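Local coordinates for protein lambda integrase (PDB 1AE9) that catalyses site-specific DNA recombination that integrates phage lambda into the host genome and, together with excisionase, excises it again, here as its isolated catalytic domain, at residues M27-V32 against G38-M43; R115-S120 against G126-F131; M43-I48 against K85-L90; K11-A16 against W22-M27; A6-K11 against L122-D127. All blocks are in the same frame, centred on the assembly; numbering follows the deposited sequence.

All five contacts lie in the tyrosine-recombinase catalytic domain and join its helices and connecting loops, from the buried contact 1 out to the surface contact 5. Contact 4 pairs helices 6-15 and 21-33; contact 1 follows, packing helix 21-33 on helix 37-42. Contact 3 then ties the segment leaving that helix to helix 79-90, and contact 2 comes last of the four. Contact 5 encloses contacts 1, 3 and 4, bringing helix 6-15 to the loop before helix 133-145, about 7 Å from contact 2 and 29 Å from contact 3 between centres. Phe-131, next to the predicted catalytic His-132, packs on Leu-40 and Ala-30, connecting contact 2 with the buried helix pair of contact 1.

Contact 1 of 5, residues M27-V32 against G38-M43; sequences MELAVV and GDLCEM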
# COMPACT_ATOMS: atom_id res chain seq x y z
N MET A 27 -2.72 -4.33 18.65
CA MET A 27 -2.45 -5.74 18.96
C MET A 27 -3.54 -6.30 19.87
O MET A 27 -4.10 -7.37 19.61
CB MET A 27 -1.07 -5.92 19.63
CG MET A 27 0.11 -5.84 18.66
SD MET A 27 1.72 -5.84 19.47
CE MET A 27 1.73 -7.54 20.15
N GLU A 28 -3.86 -5.55 20.92
CA GLU A 28 -4.90 -5.98 21.86
C GLU A 28 -6.25 -6.09 21.16
O GLU A 28 -6.97 -7.09 21.33
CB GLU A 28 -5.00 -5.00 23.02
CG GLU A 28 -3.82 -5.05 23.95
CD GLU A 28 -3.92 -4.04 25.09
OE1 GLU A 28 -4.81 -3.18 25.06
OE2 GLU A 28 -3.08 -4.12 26.01
N LEU A 29 -6.59 -5.09 20.36
CA LEU A 29 -7.87 -5.08 19.65
C LEU A 29 -7.96 -6.25 18.66
O LEU A 29 -9.02 -6.84 18.48
CB LEU A 29 -8.07 -3.73 18.96
CG LEU A 29 -9.51 -3.22 18.84
CD1 LEU A 29 -10.10 -2.99 20.23
CD2 LEU A 29 -9.52 -1.92 18.04
N ALA A 30 -6.85 -6.61 18.03
CA ALA A 30 -6.82 -7.71 17.08
C ALA A 30 -7.13 -9.04 17.76
O ALA A 30 -7.86 -9.87 17.21
CB ALA A 30 -5.47 -7.77 16.39
N VAL A 31 -6.55 -9.25 18.94
CA VAL A 31 -6.76 -10.50 19.68
C VAL A 31 -8.13 -10.59 20.35
O VAL A 31 -8.78 -11.63 20.28
CB VAL A 31 -5.63 -10.75 20.74
CG1 VAL A 31 -5.91 -12.02 21.55
CG2 VAL A 31 -4.27 -10.88 20.03
N VAL A 32 -8.61 -9.50 20.94
CA VAL A 32 -9.90 -9.55 21.61
C VAL A 32 -11.12 -9.50 20.66
O VAL A 32 -12.20 -9.97 21.03
CB VAL A 32 -10.00 -8.48 22.74
CG1 VAL A 32 -10.27 -7.10 22.19
CG2 VAL A 32 -11.05 -8.89 23.76
N GLY A 38 -7.55 -5.20 8.14
CA GLY A 38 -8.24 -4.25 7.29
C GLY A 38 -9.46 -3.71 8.01
O GLY A 38 -9.74 -2.51 7.99
N ASP A 39 -10.19 -4.59 8.69
CA ASP A 39 -11.37 -4.16 9.42
C ASP A 39 -11.04 -3.41 10.71
O ASP A 39 -11.77 -2.50 11.09
CB ASP A 39 -12.30 -5.35 9.69
CG ASP A 39 -12.83 -5.96 8.41
OD1 ASP A 39 -13.18 -5.20 7.48
OD2 ASP A 39 -12.87 -7.20 8.31
N LEU A 40 -9.94 -3.76 11.36
CA LEU A 40 -9.54 -3.05 12.58
C LEU A 40 -9.30 -1.58 12.22
O LEU A 40 -9.72 -0.67 12.94
CB LEU A 40 -8.25 -3.62 13.17
CG LEU A 40 -8.26 -5.01 13.81
CD1 LEU A 40 -6.84 -5.38 14.18
CD2 LEU A 40 -9.16 -5.04 15.03
N CYS A 41 -8.61 -1.36 11.10
CA CYS A 41 -8.29 -0.02 10.63
C CYS A 41 -9.53 0.80 10.21
O CYS A 41 -9.48 2.03 10.19
CB CYS A 41 -7.27 -0.09 9.50
SG CYS A 41 -5.63 -0.67 10.03
N GLU A 42 -10.63 0.11 9.91
CA GLU A 42 -11.88 0.77 9.49
C GLU A 42 -12.83 1.14 10.65
O GLU A 42 -13.64 2.07 10.52
CB GLU A 42 -12.61 -0.11 8.47
CG GLU A 42 -11.93 -0.21 7.11
CD GLU A 42 -11.81 1.15 6.42
OE1 GLU A 42 -12.84 1.84 6.29
OE2 GLU A 42 -10.68 1.52 6.02
N MET A 43 -12.70 0.45 11.78
CA MET A 43 -13.55 0.68 12.95
C MET A 43 -13.58 2.12 13.42
O MET A 43 -12.53 2.75 13.56
CB MET A 43 -13.09 -0.20 14.12
CG MET A 43 -13.14 -1.69 13.83
SD MET A 43 -12.49 -2.63 15.20
CE MET A 43 -12.89 -4.27 14.66
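Leu-40 is the side chain that carries helix 37-42 onto helix 21-33, against Leu-29 and Ala-30. Its CB points at the opposite helix, and with chi1 at -70° CG is anti to the carbonyl carbon, which carries the fork toward Leu-29 and Ala-30. CB and CG act as a stalk, and the contact itself is made by the two methyls of the fork. CD1 sits on the small side chain opposite, 3.5 Å from Ala-30 CB. CD2 turns to the preceding residue and lies 3.9 Å from the carbonyl O of Leu-29. The fork thus spans the junction between Leu-29 and Ala-30, one methyl on the alanine and the other against backbone. The Leu-29 side chain closes in on the second methyl, its CG 4.2 Å from Leu-40 CD2. Beyond it, Leu-29 and Met-43 run past each other in opposite directions, with Leu-29 CD2 4.2 Å from Met-43 SD. Met-43 is extended beyond CG, which is how its sulfur reaches back to the leucine. The side chains that meet here are all apolar and buried, and no hydrogen bond crosses between the segments. Asp-39 O accepts from both Glu-42 N and Met-43 N. Arg-36, a predicted active-site residue of this recombinase domain, is about 7 Å from the Leu-40 side chain. Phe-131 wedges against both Leu-40 and Ala-30, Leu-134 of helix 133-145 packs on Ala-30, Ile-96 lies against Leu-29, and strand 52-56 meets Met-43 through Leu-53 and Val-55.

Contact 2 of 5, residues R115-S120 against G126-F131; sequences RARKAS and GDPPTF
One face of the Arg-117 guanidinium is met by Pro-128, whose CB stands 3.4 Å above its centre. The two side chains cross at about a right angle. At the edge comes the carbonyl of Pro-129: NH1 gives it a hydrogen bond of 2.8 Å (Arg-117 NH1 to Pro-129 O). The bond is bent, 141° at the hydrogen, and NH1 stands above the carbonyl plane instead of on a lone pair. Pro-129 O is itself tilted out of the guanidinium plane. The aliphatic part of the arginine shares this oxygen, with CD 3.2 Å from Pro-129 O. CG is anti to the backbone N and the chain then bends at chi3 (69°), which turns the head across the proline pair. Both prolines have extended, polyproline-like backbone angles and neither has an N-H to offer; here the carbonyl of Pro-129 is what the arginine takes. The loop leads from helix 106-120 straight into the His-X-X-Arg box of tyrosine recombinases, here His-132 to Arg-135, both predicted to be catalytic. Arg-117 thereby ties the approach to that box onto the helix. Just ahead of it, the hydroxyl of Thr-130 is hydrogen-bonded to Glu-133 OE1 and has a weak bond with His-132 N. A second nitrogen of the arginine is used outside the subunit, NH2 bonding Ser-58 O of a neighbouring subunit. Ser-120 OG donates to Arg-117 O, three residues back, at 2.7 Å.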
# COMPACT_ATOMS: atom_id res chain seq x y z
N ARG A 115 8.39 -4.83 12.88
CA ARG A 115 9.57 -4.24 13.51
C ARG A 115 9.66 -4.62 14.99
O ARG A 115 10.75 -4.92 15.49
CB ARG A 115 9.58 -2.73 13.34
CG ARG A 115 9.74 -2.31 11.91
CD ARG A 115 9.51 -0.83 11.72
NE ARG A 115 9.54 -0.47 10.31
CZ ARG A 115 9.22 0.72 9.83
NH1 ARG A 115 8.84 1.69 10.66
NH2 ARG A 115 9.27 0.94 8.52
N ALA A 116 8.53 -4.60 15.70
CA ALA A 116 8.51 -4.98 17.11
C ALA A 116 8.87 -6.47 17.22
O ALA A 116 9.59 -6.88 18.13
CB ALA A 116 7.12 -4.73 17.71
N ARG A 117 8.40 -7.27 16.27
CA ARG A 117 8.69 -8.69 16.25
C ARG A 117 10.19 -8.92 16.18
O ARG A 117 10.74 -9.74 16.92
CB ARG A 117 8.01 -9.35 15.05
CG ARG A 117 8.09 -10.86 15.03
CD ARG A 117 7.63 -11.39 13.69
NE ARG A 117 8.57 -11.05 12.62
CZ ARG A 117 8.23 -10.77 11.37
NH1 ARG A 117 6.95 -10.77 11.01
NH2 ARG A 117 9.17 -10.58 10.45
N LYS A 118 10.87 -8.20 15.28
CA LYS A 118 12.32 -8.32 15.15
C LYS A 118 13.00 -7.89 16.44
O LYS A 118 13.92 -8.55 16.92
CB LYS A 118 12.84 -7.47 13.99
CG LYS A 118 12.50 -8.01 12.63
CD LYS A 118 13.05 -7.10 11.55
CE LYS A 118 12.67 -7.60 10.19
NZ LYS A 118 13.24 -6.72 9.14
N ALA A 119 12.53 -6.79 17.02
CA ALA A 119 13.10 -6.26 18.26
C ALA A 119 13.05 -7.24 19.42
O ALA A 119 13.92 -7.21 20.28
CB ALA A 119 12.40 -4.95 18.64
N SER A 120 12.02 -8.10 19.46
CA SER A 120 11.88 -9.09 20.53
C SER A 120 12.98 -10.15 20.48
O SER A 120 13.32 -10.75 21.50
CB SER A 120 10.52 -9.80 20.45
OG SER A 120 10.48 -10.74 19.38
N GLY A 126 10.28 -21.56 10.20
CA GLY A 126 9.63 -21.14 8.97
C GLY A 126 9.47 -19.63 8.98
O GLY A 126 10.06 -18.95 9.82
N ASP A 127 8.69 -19.10 8.05
CA ASP A 127 8.48 -17.65 7.96
C ASP A 127 7.82 -17.12 9.24
O ASP A 127 6.82 -17.67 9.70
CB ASP A 127 7.58 -17.32 6.76
CG ASP A 127 8.25 -17.60 5.41
OD1 ASP A 127 9.41 -18.05 5.39
OD2 ASP A 127 7.60 -17.35 4.38
N PRO A 128 8.39 -16.05 9.83
CA PRO A 128 7.86 -15.45 11.06
C PRO A 128 6.40 -15.01 10.92
O PRO A 128 5.94 -14.67 9.82
CB PRO A 128 8.77 -14.24 11.26
CG PRO A 128 10.06 -14.70 10.70
CD PRO A 128 9.62 -15.36 9.41
N PRO A 129 5.64 -15.04 12.02
CA PRO A 129 4.24 -14.64 12.00
C PRO A 129 4.10 -13.13 11.75
O PRO A 129 4.96 -12.35 12.16
CB PRO A 129 3.75 -15.03 13.40
CG PRO A 129 4.97 -14.86 14.24
CD PRO A 129 6.05 -15.46 13.37
N THR A 130 3.06 -12.75 11.03
CA THR A 130 2.79 -11.35 10.72
C THR A 130 1.64 -10.88 11.61
O THR A 130 1.14 -11.64 12.44
CB THR A 130 2.39 -11.18 9.24
OG1 THR A 130 1.13 -11.82 9.00
CG2 THR A 130 3.44 -11.79 8.33
N PHE A 131 1.21 -9.63 11.44
CA PHE A 131 0.11 -9.12 12.25
C PHE A 131 -1.13 -9.99 12.03
O PHE A 131 -1.93 -10.18 12.95
CB PHE A 131 -0.20 -7.66 11.90
CG PHE A 131 -1.15 -7.00 12.87
CD1 PHE A 131 -2.53 -7.05 12.66
CD2 PHE A 131 -0.67 -6.32 13.99
CE1 PHE A 131 -3.41 -6.44 13.54
CE2 PHE A 131 -1.56 -5.71 14.88
CZ PHE A 131 -2.92 -5.76 14.66

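Contact 3 of 5, residues M43-I48 against K85-L90; sequences MKWSDI and KCKEIL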
# COMPACT_ATOMS: atom_id res chain seq x y z
N MET A 43 -12.70 0.45 11.78
CA MET A 43 -13.55 0.68 12.95
C MET A 43 -13.58 2.12 13.42
O MET A 43 -12.53 2.75 13.56
CB MET A 43 -13.09 -0.20 14.12
CG MET A 43 -13.14 -1.69 13.83
SD MET A 43 -12.49 -2.63 15.20
CE MET A 43 -12.89 -4.27 14.66
N LYS A 44 -14.78 2.62 13.70
CA LYS A 44 -14.97 3.99 14.17
C LYS A 44 -15.81 3.98 15.43
O LYS A 44 -16.53 3.02 15.70
CB LYS A 44 -15.66 4.85 13.11
CG LYS A 44 -14.89 4.99 11.81
CD LYS A 44 -15.54 6.04 10.90
CE LYS A 44 -17.06 5.87 10.83
NZ LYS A 44 -17.51 4.51 10.40
N TRP A 45 -15.74 5.07 16.20
CA TRP A 45 -16.51 5.18 17.44
C TRP A 45 -18.02 5.13 17.20
O TRP A 45 -18.76 4.64 18.04
CB TRP A 45 -16.11 6.45 18.20
CG TRP A 45 -14.67 6.43 18.61
CD1 TRP A 45 -13.66 7.19 18.09
CD2 TRP A 45 -14.06 5.56 19.58
NE1 TRP A 45 -12.47 6.84 18.67
CE2 TRP A 45 -12.68 5.84 19.58
CE3 TRP A 45 -14.56 4.57 20.44
CZ2 TRP A 45 -11.78 5.16 20.41
CZ3 TRP A 45 -13.66 3.89 21.27
CH2 TRP A 45 -12.29 4.19 21.24
N SER A 46 -18.46 5.59 16.03
CA SER A 46 -19.87 5.56 15.68
C SER A 46 -20.39 4.13 15.45
O SER A 46 -21.60 3.91 15.33
CB SER A 46 -20.12 6.42 14.44
OG SER A 46 -19.14 6.18 13.45
N ASP A 47 -19.47 3.17 15.38
CA ASP A 47 -19.82 1.77 15.18
C ASP A 47 -20.21 1.09 16.48
O ASP A 47 -20.65 -0.06 16.47
CB ASP A 47 -18.67 1.00 14.54
CG ASP A 47 -18.30 1.51 13.16
OD1 ASP A 47 -19.14 2.17 12.51
OD2 ASP A 47 -17.17 1.24 12.72
N ILE A 48 -20.00 1.77 17.60
CA ILE A 48 -20.34 1.21 18.90
C ILE A 48 -21.67 1.79 19.36
O ILE A 48 -21.80 2.99 19.54
CB ILE A 48 -19.25 1.50 19.96
CG1 ILE A 48 -17.93 0.86 19.54
CG2 ILE A 48 -19.68 0.95 21.33
CD1 ILE A 48 -16.77 1.21 20.43
N LYS A 85 -8.62 2.99 26.42
CA LYS A 85 -7.27 3.44 26.13
C LYS A 85 -7.17 4.04 24.73
O LYS A 85 -6.52 5.06 24.53
CB LYS A 85 -6.27 2.29 26.31
CG LYS A 85 -6.01 1.92 27.78
CD LYS A 85 -5.88 0.41 28.02
CE LYS A 85 -4.71 -0.23 27.29
NZ LYS A 85 -4.58 -1.68 27.61
N CYS A 86 -7.82 3.42 23.75
CA CYS A 86 -7.80 3.93 22.38
C CYS A 86 -8.41 5.33 22.35
O CYS A 86 -7.88 6.24 21.71
CB CYS A 86 -8.59 3.00 21.44
SG CYS A 86 -7.84 1.40 21.05
N LYS A 87 -9.50 5.50 23.09
CA LYS A 87 -10.20 6.77 23.17
C LYS A 87 -9.36 7.85 23.84
O LYS A 87 -9.17 8.94 23.31
CB LYS A 87 -11.52 6.60 23.93
CG LYS A 87 -12.48 7.78 23.83
CD LYS A 87 -13.05 7.88 22.43
CE LYS A 87 -14.14 8.92 22.33
NZ LYS A 87 -14.64 9.05 20.93
N GLU A 88 -8.81 7.52 25.00
CA GLU A 88 -8.00 8.45 25.79
C GLU A 88 -6.63 8.78 25.20
O GLU A 88 -6.20 9.93 25.21
CB GLU A 88 -7.83 7.90 27.22
CG GLU A 88 -9.16 7.57 27.94
CD GLU A 88 -8.98 6.83 29.27
OE1 GLU A 88 -7.88 6.27 29.52
OE2 GLU A 88 -9.95 6.79 30.05
N ILE A 89 -5.95 7.76 24.66
CA ILE A 89 -4.61 7.91 24.11
C ILE A 89 -4.50 8.28 22.63
O ILE A 89 -3.61 9.03 22.25
CB ILE A 89 -3.77 6.63 24.35
CG1 ILE A 89 -3.85 6.20 25.82
CG2 ILE A 89 -2.32 6.85 23.92
CD1 ILE A 89 -3.44 7.30 26.79
N LEU A 90 -5.35 7.67 21.80
CA LEU A 90 -5.32 7.93 20.36
C LEU A 90 -6.31 9.04 20.01
O LEU A 90 -5.95 10.02 19.36
CB LEU A 90 -5.58 6.62 19.59
CG LEU A 90 -4.68 5.44 20.03
CD1 LEU A 90 -5.04 4.13 19.30
CD2 LEU A 90 -3.21 5.77 19.81
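Lys-87 is laid over one face of Trp-45 by two torsions: chi1 of -168° takes CG anti to the backbone N, and a bend at chi2 (70°) folds the rest of the chain over the indole. Trp-45, with its CG beside its own backbone N, presents the ring from a short 3-10 turn, 45-47. Along the lysine the ring is met in order. Near the root, Lys-87 N is 3.5 Å from Trp-45 CZ2, so the six-membered ring also rests on the helix backbone. Farther on, Lys-87 CD lies 3.6 Å from the centroid of the six-membered ring, a CH-pi contact. The tip goes to the neighbouring ring, NZ being 3.5 Å from the centroid of the five-membered ring and only 14° off its normal. This cation-pi contact is thus made squarely from above the face. The far rim of the indole is used by Cys-86, whose CB meets Trp-45 CH2 edge-on at 3.9 Å. The 3-10 turn that holds the tryptophan is braced at its start: Lys-44 N gives a 2.9 Å bond to Asp-47 OD2, arriving from above the carboxylate plane, and Lys-44 NZ forms a salt bridge with OD1 of the same aspartate. Trp-45 NE1 has a weak hydrogen bond to Gly-92 O, farther along the chain. Away from the annotated catalytic residues, this is a lysine lying along a tryptophan face, CH-pi by its chain and cation-pi by its amino group, joining helix 79-90 to the connection between helix 37-42 and strand 48-49.

Contact 4 of 5, residues K11-A16 against W22-M27; sequences KIYQAA and WLRLAM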
# COMPACT_ATOMS: atom_id res chain seq x y z
N LYS A 11 6.09 -11.22 24.29
CA LYS A 11 7.48 -10.81 24.03
C LYS A 11 7.47 -9.65 23.03
O LYS A 11 8.18 -8.65 23.20
CB LYS A 11 8.30 -11.97 23.47
CG LYS A 11 8.32 -13.22 24.34
CD LYS A 11 8.85 -12.93 25.74
CE LYS A 11 8.99 -14.22 26.54
NZ LYS A 11 9.39 -13.96 27.94
N ILE A 12 6.65 -9.77 21.99
CA ILE A 12 6.52 -8.73 20.97
C ILE A 12 5.90 -7.48 21.60
O ILE A 12 6.32 -6.35 21.31
CB ILE A 12 5.65 -9.22 19.79
CG1 ILE A 12 6.34 -10.40 19.09
CG2 ILE A 12 5.38 -8.07 18.82
CD1 ILE A 12 5.53 -11.07 17.98
N TYR A 13 4.90 -7.69 22.46
CA TYR A 13 4.22 -6.60 23.16
C TYR A 13 5.26 -5.80 23.96
O TYR A 13 5.24 -4.57 23.94
CB TYR A 13 3.15 -7.17 24.10
CG TYR A 13 2.22 -6.14 24.71
CD1 TYR A 13 2.58 -5.45 25.87
CD2 TYR A 13 0.98 -5.86 24.14
CE1 TYR A 13 1.73 -4.51 26.43
CE2 TYR A 13 0.13 -4.92 24.70
CZ TYR A 13 0.51 -4.25 25.84
OH TYR A 13 -0.33 -3.30 26.39
N GLN A 14 6.15 -6.52 24.65
CA GLN A 14 7.21 -5.89 25.44
C GLN A 14 8.11 -5.09 24.50
O GLN A 14 8.44 -3.93 24.78
CB GLN A 14 8.05 -6.97 26.15
CG GLN A 14 9.20 -6.45 27.04
CD GLN A 14 10.40 -5.91 26.26
OE1 GLN A 14 10.95 -6.60 25.40
NE2 GLN A 14 10.81 -4.69 26.56
N ALA A 15 8.50 -5.73 23.41
CA ALA A 15 9.38 -5.12 22.41
C ALA A 15 8.78 -3.87 21.78
O ALA A 15 9.51 -3.01 21.29
CB ALA A 15 9.74 -6.14 21.34
N ALA A 16 7.45 -3.76 21.82
CA ALA A 16 6.72 -2.61 21.26
C ALA A 16 6.85 -1.37 22.17
O ALA A 16 6.21 -0.34 21.93
CB ALA A 16 5.25 -2.97 21.05
N TRP A 22 -0.04 3.48 19.33
CA TRP A 22 -1.13 2.70 18.75
C TRP A 22 -0.83 1.22 18.49
O TRP A 22 -1.76 0.43 18.38
CB TRP A 22 -1.66 3.36 17.46
CG TRP A 22 -0.62 3.58 16.37
CD1 TRP A 22 -0.01 4.76 16.04
CD2 TRP A 22 -0.10 2.59 15.46
NE1 TRP A 22 0.86 4.57 14.98
CE2 TRP A 22 0.82 3.25 14.61
CE3 TRP A 22 -0.32 1.21 15.29
CZ2 TRP A 22 1.52 2.58 13.60
CZ3 TRP A 22 0.38 0.55 14.28
CH2 TRP A 22 1.29 1.23 13.45
N LEU A 23 0.45 0.84 18.40
CA LEU A 23 0.79 -0.55 18.11
C LEU A 23 0.25 -1.53 19.15
O LEU A 23 -0.44 -2.48 18.79
CB LEU A 23 2.31 -0.74 17.92
CG LEU A 23 2.73 -2.16 17.50
CD1 LEU A 23 1.97 -2.62 16.25
CD2 LEU A 23 4.22 -2.23 17.27
N ARG A 24 0.56 -1.31 20.42
CA ARG A 24 0.08 -2.20 21.48
C ARG A 24 -1.44 -2.27 21.51
O ARG A 24 -2.02 -3.34 21.71
CB ARG A 24 0.61 -1.74 22.85
CG ARG A 24 2.07 -2.11 23.08
CD ARG A 24 2.54 -1.68 24.46
NE ARG A 24 3.85 -2.24 24.79
CZ ARG A 24 4.72 -1.70 25.65
NH1 ARG A 24 4.42 -0.57 26.29
NH2 ARG A 24 5.88 -2.30 25.89
N LEU A 25 -2.09 -1.13 21.29
CA LEU A 25 -3.55 -1.07 21.29
C LEU A 25 -4.14 -1.82 20.10
O LEU A 25 -5.15 -2.52 20.25
CB LEU A 25 -4.01 0.39 21.32
CG LEU A 25 -3.61 1.11 22.61
CD1 LEU A 25 -3.83 2.62 22.49
CD2 LEU A 25 -4.39 0.55 23.79
N ALA A 26 -3.51 -1.71 18.94
CA ALA A 26 -3.99 -2.43 17.76
C ALA A 26 -3.82 -3.94 17.99
O ALA A 26 -4.68 -4.73 17.60
CB ALA A 26 -3.23 -1.99 16.52
N MET A 27 -2.72 -4.33 18.65
CA MET A 27 -2.45 -5.74 18.96
C MET A 27 -3.54 -6.30 19.87
O MET A 27 -4.10 -7.37 19.61
CB MET A 27 -1.07 -5.92 19.63
CG MET A 27 0.11 -5.84 18.66
SD MET A 27 1.72 -5.84 19.47
CE MET A 27 1.73 -7.54 20.15
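Successive helices 6-15 and 21-33 pair nearly antiparallel, the axes of 11-15 and 22-27 being 157° apart in direction and 10.1 Å at closest approach, and Arg-24 of the second reaches across to Tyr-13 of the first. Extended from CG to NE, the arginine runs over one face of the tyrosine ring. Its CD lies 3.5 Å above that plane, offset toward the rim, in a CH-pi contact, and the guanidinium is only 15° from parallel to the ring. The head then binds carbonyls in the last turn of helix 6-15. NE and NH2 both go to one atom, with Arg-24 NE to Tyr-13 O at 2.8 Å and Arg-24 NH2 to Tyr-13 O at 3.1 Å. This oxygen lies in the guanidinium plane, and a weak bond from NH2 to Gln-14 O is added beside it. Arg-24 thus puts its charge by carbonyls near the C-terminal end of the first helix of the recombinase domain, where the helix dipole would probably favour it; Glu-17 supplies its salt-bridge partner. Tyr-13 OH is hydrogen-bonded to Glu-28 OE2, one turn along from Arg-24, which pins the far end of the ring. Ala-16 CB, which also touches Arg-24 CG, packs 4.0 Å from Leu-23 CD2. At the ring edge sits Met-27, its chain bent at chi3 (67°) to bring CE 3.9 Å from Ile-12 CG2.

Contact 5 of 5, residues A6-K11 against L122-D127; sequences ADEYLK and LSFEGD
Leu-122 spreads its two methyls over one turn of helix 6-15, meeting Glu-8 with one and Lys-11 with the other. The leucine belongs to the loop that follows helix 106-120 in the recombinase domain, so the contact fastens this loop to the first helix at the protein surface. CD1 rests on Glu-8, 3.8 Å from its CB and close to its carbonyl O as well. CD2 lies 4.0 Å from Lys-11 CG, the two side chains crossing at about a right angle. Beyond CG the lysine bends at chi2 (-58°), which carries NZ clear of Leu-122. Two residues along, Phe-124 takes the outer end of Glu-8. The carboxylate and ring planes stand 71° apart, and OE1 lies in the ring plane beside its edge, where the slightly positive C-H groups probably suit a carboxylate oxygen. The main polar partner of Glu-8 is elsewhere: OE1 bonds Thr-5 N, just before the helix, the side-chain-to-backbone bond found in capping boxes, and this holds the carboxylate in position. Phe-124 is backed in turn by Pro-129 and by Ser-2. Leu-122 is placed by its own backbone, whose N is hydrogen-bonded to Ser-120 OG, two residues earlier. At the phenyl rim, Phe-124 CE1 is 3.8 Å from Glu-8 OE1 and equally near OE2.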
# COMPACT_ATOMS: atom_id res chain seq x y z
N ALA A 6 0.61 -17.31 22.74
CA ALA A 6 0.31 -16.26 23.71
C ALA A 6 1.58 -15.70 24.34
O ALA A 6 1.70 -14.49 24.52
CB ALA A 6 -0.64 -16.79 24.78
N ASP A 7 2.53 -16.58 24.69
CA ASP A 7 3.78 -16.13 25.31
C ASP A 7 4.60 -15.28 24.32
O ASP A 7 5.21 -14.28 24.71
CB ASP A 7 4.60 -17.33 25.84
CG ASP A 7 5.67 -16.92 26.87
OD1 ASP A 7 5.31 -16.42 27.96
OD2 ASP A 7 6.87 -17.10 26.60
N GLU A 8 4.57 -15.66 23.04
CA GLU A 8 5.29 -14.93 22.01
C GLU A 8 4.67 -13.55 21.79
O GLU A 8 5.38 -12.58 21.56
CB GLU A 8 5.33 -15.73 20.70
CG GLU A 8 6.26 -16.94 20.78
CD GLU A 8 6.17 -17.87 19.57
OE1 GLU A 8 5.14 -17.84 18.85
OE2 GLU A 8 7.12 -18.65 19.35
N TYR A 9 3.34 -13.48 21.89
CA TYR A 9 2.61 -12.22 21.76
C TYR A 9 3.12 -11.24 22.82
O TYR A 9 3.31 -10.05 22.55
CB TYR A 9 1.10 -12.45 21.96
CG TYR A 9 0.27 -11.21 22.26
CD1 TYR A 9 0.29 -10.64 23.54
CD2 TYR A 9 -0.52 -10.60 21.28
CE1 TYR A 9 -0.45 -9.49 23.83
CE2 TYR A 9 -1.27 -9.45 21.57
CZ TYR A 9 -1.22 -8.90 22.84
OH TYR A 9 -1.94 -7.76 23.16
N LEU A 10 3.33 -11.74 24.04
CA LEU A 10 3.81 -10.90 25.14
C LEU A 10 5.24 -10.41 24.93
O LEU A 10 5.58 -9.29 25.34
CB LEU A 10 3.65 -11.63 26.48
CG LEU A 10 2.19 -11.81 26.95
CD1 LEU A 10 2.12 -12.66 28.21
CD2 LEU A 10 1.56 -10.45 27.20
N LYS A 11 6.09 -11.22 24.29
CA LYS A 11 7.48 -10.81 24.03
C LYS A 11 7.47 -9.65 23.03
O LYS A 11 8.18 -8.65 23.20
CB LYS A 11 8.30 -11.97 23.47
CG LYS A 11 8.32 -13.22 24.34
CD LYS A 11 8.85 -12.93 25.74
CE LYS A 11 8.99 -14.22 26.54
NZ LYS A 11 9.39 -13.96 27.94
N LEU A 122 12.78 -13.04 18.96
CA LEU A 122 12.24 -14.39 18.90
C LEU A 122 12.70 -15.11 17.64
O LEU A 122 12.95 -14.47 16.62
CB LEU A 122 10.71 -14.35 18.89
CG LEU A 122 9.96 -13.91 20.15
CD1 LEU A 122 8.49 -13.79 19.82
CD2 LEU A 122 10.18 -14.90 21.28
N SER A 123 12.79 -16.43 17.71
CA SER A 123 13.18 -17.25 16.56
C SER A 123 11.95 -18.06 16.22
O SER A 123 11.20 -18.46 17.11
CB SER A 123 14.34 -18.18 16.90
OG SER A 123 15.43 -17.44 17.41
N PHE A 124 11.73 -18.30 14.93
CA PHE A 124 10.57 -19.04 14.47
C PHE A 124 10.94 -20.14 13.49
O PHE A 124 11.96 -20.06 12.81
CB PHE A 124 9.57 -18.09 13.79
CG PHE A 124 9.05 -17.00 14.69
CD1 PHE A 124 8.00 -17.25 15.57
CD2 PHE A 124 9.63 -15.73 14.67
CE1 PHE A 124 7.53 -16.25 16.43
CE2 PHE A 124 9.16 -14.72 15.52
CZ PHE A 124 8.11 -14.98 16.40
N GLU A 125 10.12 -21.19 13.45
CA GLU A 125 10.32 -22.29 12.52
C GLU A 125 9.56 -21.88 11.26
O GLU A 125 8.32 -21.82 11.26
CB GLU A 125 9.76 -23.60 13.10
N GLY A 126 10.28 -21.56 10.20
CA GLY A 126 9.63 -21.14 8.97
C GLY A 126 9.47 -19.63 8.98
O GLY A 126 10.06 -18.95 9.82
N ASP A 127 8.69 -19.10 8.05
CA ASP A 127 8.48 -17.65 7.96
C ASP A 127 7.82 -17.12 9.24
O ASP A 127 6.82 -17.67 9.70
CB ASP A 127 7.58 -17.32 6.76
CG ASP A 127 8.25 -17.60 5.41
OD1 ASP A 127 9.41 -18.05 5.39
OD2 ASP A 127 7.60 -17.35 4.38